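Side-chain contacts in acyl-CoA dehydrogenase domain protein Tcur3483 (PDB 6WY9), which binds FAD and probably oxidises a CH-CH bond of its substrate, as acyl-CoA dehydrogenases do: residues 27-32 against 93-98; 33-38 against 72-77; 52-57 against 370-375. All coordinates share one frame; numbering follows the deposited sequence.

Contact 1: 27-32 against 93-98; sequences AALSEL and QYVLFD
Val95 points its isopropyl group at helix 26-41 and meets two leucines there, one with each methyl. CG2 lies 4.0 Å from CD2 of Leu29 and 4.1 Å from that residue's CD1, so a single valine methyl faces both ends of the leucine fork. On its other branch, Val95 CG1 rests 4.1 Å from CG of Leu32, while CD2 of Leu32 comes within 4.0 Å of Val95 CB. The valine torsion explains the division: with CG1 anti to the backbone N (chi1 -178°), CG2 lies beside that nitrogen and is offered to Leu29. This is helix-to-helix packing within the N-terminal helical domain of the acyl-CoA dehydrogenase fold, where helix 26-41 lies against helix 90-103; the CA atoms of Leu29 and Val95 are 7.1 Å apart. The leucines, about one helical turn apart, differ in their surroundings. Leu29 stays partly exposed, its side chain also touching Ser91 and Glu92 on the turn of helix 90-103 that precedes Val95. Leu32 carries CG anti to the backbone N (chi1 175°), from a CB already directed at helix 90-103, and is buried; it also touches Trp74 and Tyr77 in the loop after helix 62-71.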
ATOM      1  N   ALA A  27       9.505 -36.045  13.463  1.00 68.33           N
ATOM      2  CA  ALA A  27       8.534 -36.980  14.024  1.00 64.84           C
ATOM      3  C   ALA A  27       8.224 -36.646  15.473  1.00 64.12           C
ATOM      4  O   ALA A  27       7.093 -36.842  15.935  1.00 60.77           O
ATOM      5  CB  ALA A  27       9.064 -38.409  13.936  1.00 63.63           C
ATOM      6  N   ALA A  28       9.224 -36.137  16.195  1.00 64.99           N
ATOM      7  CA  ALA A  28       9.031 -35.783  17.593  1.00 63.85           C
ATOM      8  C   ALA A  28       8.079 -34.606  17.730  1.00 60.10           C
ATOM      9  O   ALA A  28       7.231 -34.599  18.627  1.00 59.65           O
ATOM     10  CB  ALA A  28      10.381 -35.479  18.249  1.00 66.38           C
ATOM     11  N   LEU A  29       8.198 -33.601  16.856  1.00 57.64           N
ATOM     12  CA  LEU A  29       7.302 -32.459  16.944  1.00 55.68           C
ATOM     13  C   LEU A  29       5.885 -32.847  16.563  1.00 53.29           C
ATOM     14  O   LEU A  29       4.929 -32.406  17.203  1.00 52.49           O
ATOM     15  CB  LEU A  29       7.784 -31.302  16.056  1.00 57.30           C
ATOM     16  CG  LEU A  29       9.073 -30.508  16.324  1.00 57.90           C
ATOM     17  CD1 LEU A  29       9.090 -29.259  15.422  1.00 58.49           C
ATOM     18  CD2 LEU A  29       9.194 -30.105  17.776  1.00 58.75           C
ATOM     19  N   SER A  30       5.728 -33.609  15.480  1.00 52.80           N
ATOM     20  CA  SER A  30       4.449 -34.259  15.173  1.00 53.81           C
ATOM     21  C   SER A  30       3.865 -34.983  16.382  1.00 48.78           C
ATOM     22  O   SER A  30       2.678 -34.854  16.673  1.00 47.86           O
ATOM     23  CB  SER A  30       4.637 -35.266  14.047  1.00 57.66           C
ATOM     24  OG  SER A  30       4.660 -34.574  12.827  1.00 62.51           O
ATOM     25  N   GLU A  31       4.664 -35.808  17.053  1.00 48.01           N
ATOM     26  CA  GLU A  31       4.127 -36.539  18.199  1.00 46.03           C
ATOM     27  C   GLU A  31       3.759 -35.570  19.315  1.00 46.80           C
ATOM     28  O   GLU A  31       2.763 -35.763  20.025  1.00 44.19           O
ATOM     29  CB  GLU A  31       5.127 -37.576  18.731  1.00 45.42           C
ATOM     30  CG  GLU A  31       5.414 -38.777  17.848  1.00 44.75           C
ATOM     31  CD  GLU A  31       4.197 -39.694  17.689  1.00 45.45           C
ATOM     32  OE1 GLU A  31       3.219 -39.517  18.457  1.00 45.19           O
ATOM     33  OE2 GLU A  31       4.234 -40.567  16.804  1.00 46.00           O
ATOM     34  N   LEU A  32       4.586 -34.549  19.524  1.00 47.21           N
ATOM     35  CA  LEU A  32       4.253 -33.540  20.521  1.00 48.59           C
ATOM     36  C   LEU A  32       2.934 -32.870  20.180  1.00 49.48           C
ATOM     37  O   LEU A  32       2.057 -32.692  21.039  1.00 50.44           O
ATOM     38  CB  LEU A  32       5.371 -32.502  20.598  1.00 50.80           C
ATOM     39  CG  LEU A  32       5.103 -31.317  21.513  1.00 52.00           C
ATOM     40  CD1 LEU A  32       4.923 -31.808  22.955  1.00 51.89           C
ATOM     41  CD2 LEU A  32       6.313 -30.408  21.388  1.00 54.39           C
ATOM     42  N   GLN A  93       8.796 -25.445  21.887  1.00 63.27           N
ATOM     43  CA  GLN A  93       8.059 -24.360  22.522  1.00 62.91           C
ATOM     44  C   GLN A  93       6.994 -23.800  21.590  1.00 61.74           C
ATOM     45  O   GLN A  93       5.879 -23.473  22.025  1.00 59.61           O
ATOM     46  CB  GLN A  93       9.029 -23.251  22.977  1.00 66.43           C
ATOM     47  CG  GLN A  93      10.140 -23.746  23.894  1.00 69.27           C
ATOM     48  CD  GLN A  93      11.061 -22.638  24.404  1.00 74.12           C
ATOM     49  OE1 GLN A  93      11.914 -22.878  25.262  1.00 77.74           O
ATOM     50  NE2 GLN A  93      10.891 -21.423  23.882  1.00 74.10           N
ATOM     51  N   TYR A  94       7.313 -23.666  20.301  1.00 63.75           N
ATOM     52  CA  TYR A  94       6.331 -23.074  19.393  1.00 66.35           C
ATOM     53  C   TYR A  94       5.176 -24.026  19.142  1.00 62.98           C
ATOM     54  O   TYR A  94       4.022 -23.586  19.013  1.00 62.78           O
ATOM     55  CB  TYR A  94       6.985 -22.663  18.071  1.00 71.48           C
ATOM     56  CG  TYR A  94       7.480 -21.241  18.112  1.00 77.01           C
ATOM     57  CD1 TYR A  94       6.844 -20.298  18.915  1.00 79.18           C
ATOM     58  CD2 TYR A  94       8.601 -20.842  17.387  1.00 79.63           C
ATOM     59  CE1 TYR A  94       7.300 -18.976  18.992  1.00 82.14           C
ATOM     60  CE2 TYR A  94       9.065 -19.522  17.449  1.00 82.58           C
ATOM     61  CZ  TYR A  94       8.409 -18.602  18.255  1.00 83.79           C
ATOM     62  OH  TYR A  94       8.836 -17.297  18.318  1.00 87.16           O
ATOM     63  N   VAL A  95       5.461 -25.332  19.073  1.00 60.14           N
ATOM     64  CA  VAL A  95       4.367 -26.297  18.938  1.00 57.23           C
ATOM     65  C   VAL A  95       3.407 -26.138  20.106  1.00 54.88           C
ATOM     66  O   VAL A  95       2.189 -26.072  19.921  1.00 54.59           O
ATOM     67  CB  VAL A  95       4.895 -27.740  18.837  1.00 56.82           C
ATOM     68  CG1 VAL A  95       3.720 -28.702  18.648  1.00 54.54           C
ATOM     69  CG2 VAL A  95       5.888 -27.912  17.680  1.00 58.18           C
ATOM     70  N   LEU A  96       3.946 -26.033  21.326  1.00 53.78           N
ATOM     71  CA  LEU A  96       3.105 -25.819  22.503  1.00 53.57           C
ATOM     72  C   LEU A  96       2.238 -24.558  22.361  1.00 53.31           C
ATOM     73  O   LEU A  96       1.004 -24.618  22.483  1.00 52.42           O
ATOM     74  CB  LEU A  96       3.982 -25.767  23.749  1.00 55.14           C
ATOM     75  CG  LEU A  96       3.272 -25.370  25.056  1.00 56.95           C
ATOM     76  CD1 LEU A  96       2.069 -26.236  25.326  1.00 55.38           C
ATOM     77  CD2 LEU A  96       4.256 -25.448  26.235  1.00 59.61           C
ATOM     78  N   PHE A  97       2.852 -23.410  22.064  1.00 54.65           N
ATOM     79  CA  PHE A  97       2.059 -22.181  21.910  1.00 57.22           C
ATOM     80  C   PHE A  97       1.029 -22.308  20.792  1.00 57.85           C
ATOM     81  O   PHE A  97      -0.103 -21.810  20.912  1.00 58.40           O
ATOM     82  CB  PHE A  97       2.974 -20.984  21.648  1.00 61.19           C
ATOM     83  CG  PHE A  97       3.968 -20.734  22.748  1.00 66.35           C
ATOM     84  CD1 PHE A  97       3.693 -21.122  24.052  1.00 67.74           C
ATOM     85  CD2 PHE A  97       5.188 -20.114  22.486  1.00 70.20           C
ATOM     86  CE1 PHE A  97       4.624 -20.893  25.086  1.00 69.86           C
ATOM     87  CE2 PHE A  97       6.115 -19.897  23.513  1.00 72.17           C
ATOM     88  CZ  PHE A  97       5.824 -20.284  24.809  1.00 71.62           C
ATOM     89  N   ASP A  98       1.396 -22.955  19.683  1.00 57.99           N
ATOM     90  CA  ASP A  98       0.423 -23.055  18.595  1.00 58.51           C
ATOM     91  C   ASP A  98      -0.762 -23.913  19.011  1.00 56.78           C
ATOM     92  O   ASP A  98      -1.919 -23.595  18.694  1.00 56.61           O
ATOM     93  CB  ASP A  98       1.078 -23.593  17.328  1.00 60.38           C
ATOM     94  CG  ASP A  98       0.155 -23.478  16.115  1.00 66.43           C
ATOM     95  OD1 ASP A  98      -0.292 -24.536  15.623  1.00 67.64           O
ATOM     96  OD2 ASP A  98      -0.155 -22.334  15.677  1.00 69.62           O
TER

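Contact 2: 33-38 against 72-77; sequences RAELRA and DGWLGY
This is a CH-pi contact between a helix and a loop: helix 26-41 lays Leu36 over the indole of Trp74, in the loop that follows helix 62-71. The methyl CD2 of Leu36 stands 3.5 Å from the centroid of the six-membered ring of Trp74, only 11° off the ring normal, and thus rides almost squarely over the benzo half of the indole. Its nearest ring atoms include CZ2, 3.6 Å from Leu36 CD2. The CB of Leu36 does not itself aim at the loop; a CG set anti to the carbonyl carbon (chi1 -73°) and the branching beyond it bring the methyl over the ring.

Glu35, one residue earlier, approaches from another side. Its extended chain carries OE1 to the indole edge, 3.7 Å from Trp74 CZ2 and near the ring plane, with carboxylate and ring planes 68° apart. An oxygen at this edge faces ring C-H groups, a weakly favourable electrostatic arrangement at most. Within the loop, Tyr77 CZ also meets the indole edge in plane, and the ring of Tyr39 touches Trp74 at an inclined angle. Putting an alanine in place of Trp74 would probably leave Leu36 CD2 without the aromatic face it covers and open a gap between helix 26-41 and the loop.

The backbone presents the indole from a sharp change of direction. Gly73, at positive phi, ends helix 62-71 in a Schellman motif, and a type I turn follows from Trp74 to Tyr77, with Tyr77 N bonded to Trp74 O at 3.3 Å. The result is a Schellman-capped helix followed at once by a beta turn, packed within the N-terminal helical domain of the acyl-CoA dehydrogenase fold.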
ATOM      1  N   ARG A  33       2.765 -32.523  18.907  1.00 48.77           N
ATOM      2  CA  ARG A  33       1.516 -31.936  18.452  1.00 51.28           C
ATOM      3  C   ARG A  33       0.333 -32.833  18.814  1.00 51.19           C
ATOM      4  O   ARG A  33      -0.673 -32.365  19.350  1.00 52.72           O
ATOM      5  CB  ARG A  33       1.601 -31.688  16.931  1.00 54.06           C
ATOM      6  CG  ARG A  33       0.920 -30.423  16.456  1.00 56.36           C
ATOM      7  CD  ARG A  33       1.104 -30.082  14.960  1.00 57.72           C
ATOM      8  NE  ARG A  33       2.238 -29.181  14.763  1.00 59.81           N
ATOM      9  CZ  ARG A  33       2.241 -27.881  15.092  1.00 64.07           C
ATOM     10  NH1 ARG A  33       1.172 -27.308  15.651  1.00 65.36           N
ATOM     11  NH2 ARG A  33       3.321 -27.142  14.873  1.00 65.36           N
ATOM     12  N   ALA A  34       0.436 -34.141  18.527  1.00 48.58           N
ATOM     13  CA  ALA A  34      -0.705 -35.044  18.708  1.00 46.90           C
ATOM     14  C   ALA A  34      -1.024 -35.272  20.187  1.00 48.13           C
ATOM     15  O   ALA A  34      -2.201 -35.417  20.567  1.00 47.39           O
ATOM     16  CB  ALA A  34      -0.432 -36.387  18.007  1.00 44.42           C
ATOM     17  N   GLU A  35       0.024 -35.352  21.019  1.00 46.91           N
ATOM     18  CA  GLU A  35      -0.139 -35.407  22.460  1.00 50.57           C
ATOM     19  C   GLU A  35      -0.878 -34.175  22.982  1.00 50.85           C
ATOM     20  O   GLU A  35      -1.777 -34.288  23.822  1.00 50.95           O
ATOM     21  CB  GLU A  35       1.238 -35.521  23.131  1.00 53.15           C
ATOM     22  CG  GLU A  35       1.183 -35.327  24.630  1.00 58.60           C
ATOM     23  CD  GLU A  35       2.550 -35.429  25.314  1.00 63.36           C
ATOM     24  OE1 GLU A  35       2.592 -35.445  26.554  1.00 66.11           O
ATOM     25  OE2 GLU A  35       3.580 -35.498  24.621  1.00 64.73           O
ATOM     26  N   LEU A  36      -0.476 -32.985  22.539  1.00 50.20           N
ATOM     27  CA  LEU A  36      -1.089 -31.781  23.105  1.00 53.88           C
ATOM     28  C   LEU A  36      -2.555 -31.647  22.702  1.00 57.90           C
ATOM     29  O   LEU A  36      -3.349 -31.102  23.478  1.00 60.94           O
ATOM     30  CB  LEU A  36      -0.299 -30.517  22.722  1.00 52.14           C
ATOM     31  CG  LEU A  36       1.051 -30.316  23.443  1.00 52.85           C
ATOM     32  CD1 LEU A  36       1.956 -29.340  22.672  1.00 52.35           C
ATOM     33  CD2 LEU A  36       0.861 -29.849  24.901  1.00 53.54           C
ATOM     34  N   ARG A  37      -2.947 -32.148  21.522  1.00 59.80           N
ATOM     35  CA  ARG A  37      -4.365 -32.140  21.157  1.00 61.39           C
ATOM     36  C   ARG A  37      -5.165 -33.039  22.082  1.00 62.21           C
ATOM     37  O   ARG A  37      -6.189 -32.622  22.634  1.00 63.25           O
ATOM     38  CB  ARG A  37      -4.564 -32.594  19.710  1.00 64.03           C
ATOM     39  CG  ARG A  37      -3.750 -31.836  18.690  1.00 64.41           C
ATOM     40  CD  ARG A  37      -4.495 -30.681  18.113  1.00 65.18           C
ATOM     41  NE  ARG A  37      -4.841 -30.978  16.757  1.00 64.17           N
ATOM     42  CZ  ARG A  37      -4.234 -30.513  15.663  1.00 61.20           C
ATOM     43  NH1 ARG A  37      -4.687 -30.904  14.495  1.00 59.30           N
ATOM     44  NH2 ARG A  37      -3.223 -29.666  15.723  1.00 59.87           N
ATOM     45  N   ALA A  38      -4.748 -34.301  22.228  1.00 60.49           N
ATOM     46  CA  ALA A  38      -5.404 -35.159  23.204  1.00 60.66           C
ATOM     47  C   ALA A  38      -5.527 -34.445  24.556  1.00 60.93           C
ATOM     48  O   ALA A  38      -6.598 -34.439  25.184  1.00 63.16           O
ATOM     49  CB  ALA A  38      -4.637 -36.477  23.333  1.00 60.69           C
ATOM     50  N   ASP A  72       0.259 -29.839  35.580  1.00 81.86           N
ATOM     51  CA  ASP A  72       0.602 -30.870  34.604  1.00 79.18           C
ATOM     52  C   ASP A  72       1.967 -30.674  33.953  1.00 75.76           C
ATOM     53  O   ASP A  72       2.336 -31.471  33.080  1.00 74.58           O
ATOM     54  CB  ASP A  72      -0.467 -30.979  33.512  1.00 78.41           C
ATOM     55  CG  ASP A  72      -1.766 -31.523  34.037  1.00 79.05           C
ATOM     56  OD1 ASP A  72      -1.744 -32.188  35.095  1.00 80.86           O
ATOM     57  OD2 ASP A  72      -2.808 -31.269  33.412  1.00 78.07           O
ATOM     58  N   GLY A  73       2.724 -29.656  34.345  1.00 73.63           N
ATOM     59  CA  GLY A  73       4.100 -29.512  33.911  1.00 73.05           C
ATOM     60  C   GLY A  73       4.322 -28.754  32.619  1.00 72.44           C
ATOM     61  O   GLY A  73       5.446 -28.753  32.111  1.00 73.93           O
ATOM     62  N   TRP A  74       3.305 -28.110  32.061  1.00 71.34           N
ATOM     63  CA  TRP A  74       3.503 -27.487  30.757  1.00 69.73           C
ATOM     64  C   TRP A  74       4.025 -26.056  30.842  1.00 71.51           C
ATOM     65  O   TRP A  74       4.605 -25.564  29.865  1.00 72.10           O
ATOM     66  CB  TRP A  74       2.201 -27.507  29.955  1.00 67.75           C
ATOM     67  CG  TRP A  74       1.803 -28.871  29.469  1.00 66.32           C
ATOM     68  CD1 TRP A  74       0.709 -29.588  29.858  1.00 66.51           C
ATOM     69  CD2 TRP A  74       2.505 -29.686  28.519  1.00 64.87           C
ATOM     70  NE1 TRP A  74       0.676 -30.793  29.201  1.00 66.27           N
ATOM     71  CE2 TRP A  74       1.765 -30.880  28.369  1.00 65.69           C
ATOM     72  CE3 TRP A  74       3.674 -29.522  27.774  1.00 64.70           C
ATOM     73  CZ2 TRP A  74       2.163 -31.911  27.493  1.00 64.67           C
ATOM     74  CZ3 TRP A  74       4.067 -30.555  26.900  1.00 64.68           C
ATOM     75  CH2 TRP A  74       3.313 -31.728  26.776  1.00 64.12           C
ATOM     76  N   LEU A  75       3.855 -25.388  31.985  1.00 71.60           N
ATOM     77  CA  LEU A  75       4.317 -24.006  32.105  1.00 70.90           C
ATOM     78  C   LEU A  75       5.843 -23.901  32.043  1.00 76.13           C
ATOM     79  O   LEU A  75       6.383 -22.982  31.415  1.00 77.77           O
ATOM     80  CB  LEU A  75       3.766 -23.394  33.394  1.00 65.88           C
ATOM     81  CG  LEU A  75       2.236 -23.296  33.393  1.00 59.45           C
ATOM     82  CD1 LEU A  75       1.725 -22.408  34.547  1.00 59.61           C
ATOM     83  CD2 LEU A  75       1.717 -22.801  32.020  1.00 55.24           C
ATOM     84  N   GLY A  76       6.563 -24.824  32.672  1.00 78.75           N
ATOM     85  CA  GLY A  76       8.007 -24.703  32.611  1.00 81.79           C
ATOM     86  C   GLY A  76       8.638 -25.400  31.428  1.00 81.41           C
ATOM     87  O   GLY A  76       9.851 -25.629  31.414  1.00 83.98           O
ATOM     88  N   TYR A  77       7.832 -25.758  30.430  1.00 78.02           N
ATOM     89  CA  TYR A  77       8.317 -26.560  29.315  1.00 75.04           C
ATOM     90  C   TYR A  77       9.579 -25.973  28.700  1.00 74.29           C
ATOM     91  O   TYR A  77      10.525 -26.704  28.385  1.00 75.90           O
ATOM     92  CB  TYR A  77       7.217 -26.662  28.263  1.00 73.26           C
ATOM     93  CG  TYR A  77       7.390 -27.807  27.288  1.00 73.76           C
ATOM     94  CD1 TYR A  77       7.321 -29.133  27.712  1.00 74.93           C
ATOM     95  CD2 TYR A  77       7.569 -27.561  25.931  1.00 74.06           C
ATOM     96  CE1 TYR A  77       7.444 -30.193  26.794  1.00 75.14           C
ATOM     97  CE2 TYR A  77       7.692 -28.597  25.018  1.00 74.27           C
ATOM     98  CZ  TYR A  77       7.627 -29.903  25.449  1.00 75.14           C
ATOM     99  OH  TYR A  77       7.768 -30.902  24.518  1.00 76.42           O
TER

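Contact 3: 52-57 against 370-375; sequences VGEQGV and IEQLSR. With GOL (glycerol), chain L.
Glu54 and Gln372 meet through one hydrogen bond between a carboxylate and an amide, and the glutamine is its well-held end. Gln372 is buried, and its NE2 donates to Glu54 OE1 over 2.9 Å, with an N-H...O angle of 157°; the acceptor uses its anti lone pair, on the side away from OE2. OE1 lies close to the amide plane, while the carboxylate and amide planes stand 89° apart. Glu54 CB also lies close, 3.3 Å from Gln372 NE2, so the amide end is tucked against the base of the glutamate side chain. Glu54 CG sits between the backbone N and the carbonyl carbon (chi1 68°), which turns the extended chain across the glutamine. NE2 also donates to Gly224 O, so two acceptors hold the amide nitrogen.

Behind Gln372 the same helix carries a salt bridge of its own, between residues four apart: Arg375 grips Glu371 side-on, NH2 to OE1 at 2.7 Å and NE to OE2 at 3.0 Å. Glu371 OE2 and Ser374 OG are each hydrogen-bonded to side chains of a neighbouring subunit as well.

The glutamate side is looser. Glu54 is partly exposed and poorly ordered, which makes its end of the bond the less certain one, and its ion pair with Arg50 is long and weak. A glycerol, probably from the crystallisation liquor, lies beside the amide: its O3 gives a hydrogen bond to Gln372 OE1 at 2.8 Å, and its O1 a weak one to Gly53 O at 2.9 Å.

The contact thus joins the end of helix 47-55, in the N-terminal domain, to helix 369-380 of the C-terminal domain. Leu373 packs the latter helix on helices 263-286 and 326-350, and Gln372 and Arg375 bond to Gly224 and Val223 in the link between strands 215-221 and 227-239.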
ATOM      1  N   VAL A  52     -12.892 -18.462  26.662  0.94109.22           N
ATOM      2  CA  VAL A  52     -11.758 -18.112  27.519  0.94108.01           C
ATOM      3  C   VAL A  52     -10.617 -17.523  26.696  0.94109.52           C
ATOM      4  O   VAL A  52      -9.813 -16.738  27.217  0.94111.04           O
ATOM      5  CB  VAL A  52     -11.279 -19.331  28.332  0.94103.66           C
ATOM      6  CG1 VAL A  52     -12.214 -19.607  29.500  0.94104.37           C
ATOM      7  CG2 VAL A  52     -11.179 -20.541  27.444  0.94101.76           C
ATOM      8  N   GLY A  53     -10.518 -17.892  25.414  0.89109.46           N
ATOM      9  CA  GLY A  53      -9.509 -17.303  24.549  0.89109.85           C
ATOM     10  C   GLY A  53      -9.778 -15.849  24.213  0.89115.25           C
ATOM     11  O   GLY A  53      -8.839 -15.070  24.027  0.89113.33           O
ATOM     12  N   GLU A  54     -11.059 -15.460  24.134  0.96123.04           N
ATOM     13  CA  GLU A  54     -11.409 -14.071  23.833  0.96129.83           C
ATOM     14  C   GLU A  54     -11.171 -13.161  25.034  0.96129.39           C
ATOM     15  O   GLU A  54     -10.737 -12.011  24.877  0.96130.30           O
ATOM     16  CB  GLU A  54     -12.870 -13.976  23.383  0.96136.32           C
ATOM     17  CG  GLU A  54     -13.888 -14.284  24.473  0.96138.26           C
ATOM     18  CD  GLU A  54     -15.318 -14.002  24.043  0.96143.28           C
ATOM     19  OE1 GLU A  54     -15.525 -13.225  23.082  0.96146.10           O
ATOM     20  OE2 GLU A  54     -16.240 -14.563  24.672  0.96144.62           O
ATOM     21  N   GLN A  55     -11.455 -13.661  26.240  1.00126.77           N
ATOM     22  CA  GLN A  55     -11.302 -12.856  27.447  1.00123.51           C
ATOM     23  C   GLN A  55      -9.832 -12.634  27.783  1.00114.84           C
ATOM     24  O   GLN A  55      -9.449 -11.543  28.231  1.00118.91           O
ATOM     25  CB  GLN A  55     -12.019 -13.538  28.610  1.00125.11           C
ATOM     26  CG  GLN A  55     -13.424 -13.996  28.272  1.00127.70           C
ATOM     27  CD  GLN A  55     -13.900 -15.122  29.168  1.00126.55           C
ATOM     28  OE1 GLN A  55     -13.123 -15.703  29.938  1.00123.90           O
ATOM     29  NE2 GLN A  55     -15.186 -15.443  29.072  1.00129.00           N
ATOM     30  N   GLY A  56      -8.996 -13.657  27.577  0.98102.11           N
ATOM     31  CA  GLY A  56      -7.583 -13.541  27.874  0.98 91.79           C
ATOM     32  C   GLY A  56      -7.363 -13.480  29.377  0.98 85.80           C
ATOM     33  O   GLY A  56      -8.190 -13.915  30.176  0.98 84.80           O
ATOM     34  N   VAL A  57      -6.226 -12.896  29.758  0.85 83.15           N
ATOM     35  CA  VAL A  57      -5.839 -12.844  31.167  0.85 80.88           C
ATOM     36  C   VAL A  57      -6.929 -12.244  32.060  0.85 80.89           C
ATOM     37  O   VAL A  57      -6.917 -12.447  33.277  0.85 81.61           O
ATOM     38  CB  VAL A  57      -4.515 -12.067  31.300  0.85 81.24           C
ATOM     39  CG1 VAL A  57      -3.378 -12.890  30.725  0.85 80.40           C
ATOM     40  CG2 VAL A  57      -4.622 -10.733  30.574  0.85 82.32           C
ATOM     41  N   ILE A 370     -12.226 -14.930  12.938  1.00 39.32           N
ATOM     42  CA  ILE A 370     -11.557 -13.895  12.151  1.00 39.17           C
ATOM     43  C   ILE A 370     -12.281 -12.566  12.313  1.00 39.85           C
ATOM     44  O   ILE A 370     -11.655 -11.494  12.339  1.00 39.94           O
ATOM     45  CB  ILE A 370     -11.461 -14.318  10.681  1.00 39.60           C
ATOM     46  CG1 ILE A 370     -10.499 -15.531  10.569  1.00 41.52           C
ATOM     47  CG2 ILE A 370     -10.949 -13.112   9.821  1.00 38.17           C
ATOM     48  CD1 ILE A 370     -10.649 -16.352   9.271  1.00 42.38           C
ATOM     49  N   GLU A 371     -13.607 -12.615  12.427  1.00 39.93           N
ATOM     50  CA  GLU A 371     -14.341 -11.400  12.758  1.00 40.86           C
ATOM     51  C   GLU A 371     -13.865 -10.832  14.106  1.00 41.02           C
ATOM     52  O   GLU A 371     -13.583  -9.637  14.217  1.00 39.69           O
ATOM     53  CB  GLU A 371     -15.836 -11.694  12.762  1.00 42.78           C
ATOM     54  CG  GLU A 371     -16.728 -10.439  12.742  1.00 44.05           C
ATOM     55  CD  GLU A 371     -16.810  -9.747  14.088  1.00 45.13           C
ATOM     56  OE1 GLU A 371     -16.765 -10.447  15.135  1.00 45.95           O
ATOM     57  OE2 GLU A 371     -16.949  -8.496  14.091  1.00 44.98           O
ATOM     58  N   GLN A 372     -13.786 -11.667  15.155  1.00 40.29           N
ATOM     59  CA  GLN A 372     -13.362 -11.122  16.445  1.00 39.73           C
ATOM     60  C   GLN A 372     -11.883 -10.694  16.444  1.00 40.02           C
ATOM     61  O   GLN A 372     -11.535  -9.635  17.001  1.00 40.18           O
ATOM     62  CB  GLN A 372     -13.642 -12.116  17.573  1.00 43.59           C
ATOM     63  CG  GLN A 372     -13.098 -11.594  18.915  1.00 47.80           C
ATOM     64  CD  GLN A 372     -13.627 -12.377  20.079  1.00 56.11           C
ATOM     65  OE1 GLN A 372     -13.859 -13.572  19.960  1.00 59.06           O
ATOM     66  NE2 GLN A 372     -13.841 -11.713  21.215  1.00 59.27           N
ATOM     67  N   LEU A 373     -11.010 -11.455  15.762  1.00 38.79           N
ATOM     68  CA  LEU A 373      -9.585 -11.105  15.716  1.00 40.58           C
ATOM     69  C   LEU A 373      -9.353  -9.807  14.966  1.00 38.33           C
ATOM     70  O   LEU A 373      -8.425  -9.071  15.297  1.00 39.24           O
ATOM     71  CB  LEU A 373      -8.759 -12.241  15.073  1.00 40.58           C
ATOM     72  CG  LEU A 373      -8.492 -13.429  16.027  1.00 44.45           C
ATOM     73  CD1 LEU A 373      -7.950 -14.650  15.277  1.00 44.33           C
ATOM     74  CD2 LEU A 373      -7.539 -13.037  17.184  1.00 45.42           C
ATOM     75  N   SER A 374     -10.157  -9.522  13.934  1.00 38.29           N
ATOM     76  CA  SER A 374     -10.088  -8.212  13.284  1.00 39.49           C
ATOM     77  C   SER A 374     -10.319  -7.072  14.265  1.00 37.92           C
ATOM     78  O   SER A 374      -9.765  -5.979  14.085  1.00 40.17           O
ATOM     79  CB  SER A 374     -11.147  -8.095  12.185  1.00 42.82           C
ATOM     80  OG  SER A 374     -10.870  -8.981  11.126  1.00 44.94           O
ATOM     81  N   ARG A 375     -11.179  -7.276  15.259  1.00 37.33           N
ATOM     82  CA  ARG A 375     -11.423  -6.209  16.224  1.00 41.55           C
ATOM     83  C   ARG A 375     -10.344  -6.139  17.291  1.00 43.05           C
ATOM     84  O   ARG A 375     -10.361  -5.200  18.096  1.00 45.83           O
ATOM     85  CB  ARG A 375     -12.802  -6.387  16.891  1.00 40.43           C
ATOM     86  CG  ARG A 375     -13.966  -6.366  15.902  1.00 40.58           C
ATOM     87  CD  ARG A 375     -15.271  -6.522  16.650  1.00 40.83           C
ATOM     88  NE  ARG A 375     -15.728  -7.913  16.715  1.00 40.25           N
ATOM     89  CZ  ARG A 375     -15.887  -8.616  17.841  1.00 42.83           C
ATOM     90  NH1 ARG A 375     -15.561  -8.088  19.043  1.00 40.31           N
ATOM     91  NH2 ARG A 375     -16.344  -9.867  17.749  1.00 43.03           N
TER
HETATM   92  C1  GOL L 410     -10.120 -14.418  20.496  1.00 98.49           C
HETATM   93  O1  GOL L 410      -8.948 -14.613  21.149  1.00 96.58           O
HETATM   94  C2  GOL L 410     -10.653 -15.758  19.919  1.00101.42           C
HETATM   95  O2  GOL L 410     -11.290 -16.505  20.850  1.00102.28           O
HETATM   96  C3  GOL L 410     -11.528 -15.205  18.762  1.00102.96           C
HETATM   97  O3  GOL L 410     -12.750 -15.857  18.802  1.00103.55           O

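How the contacts relate
Contacts 1 and 2 are neighbours on helix 26-41, their centres 9 Å apart, and contact 2 is nested inside the loop closed by contact 1. They touch directly: Asp98 OD1 of contact 1 makes a 3.1 Å salt bridge with Arg33 NH1 of contact 2, and Leu96 CA packs 3.7 Å from Leu36 CD1. Contact 3 stands apart, its centre about 23 Å and 22 Å from those of contacts 1 and 2, with nearest atoms about 11 Å away. None of the three lies at the flavin site; contact 3 has the Gln372 side chain about 12 Å from the bound dihydroflavine-adenine dinucleotide, and its Val57 touches the pocket residue Ser179.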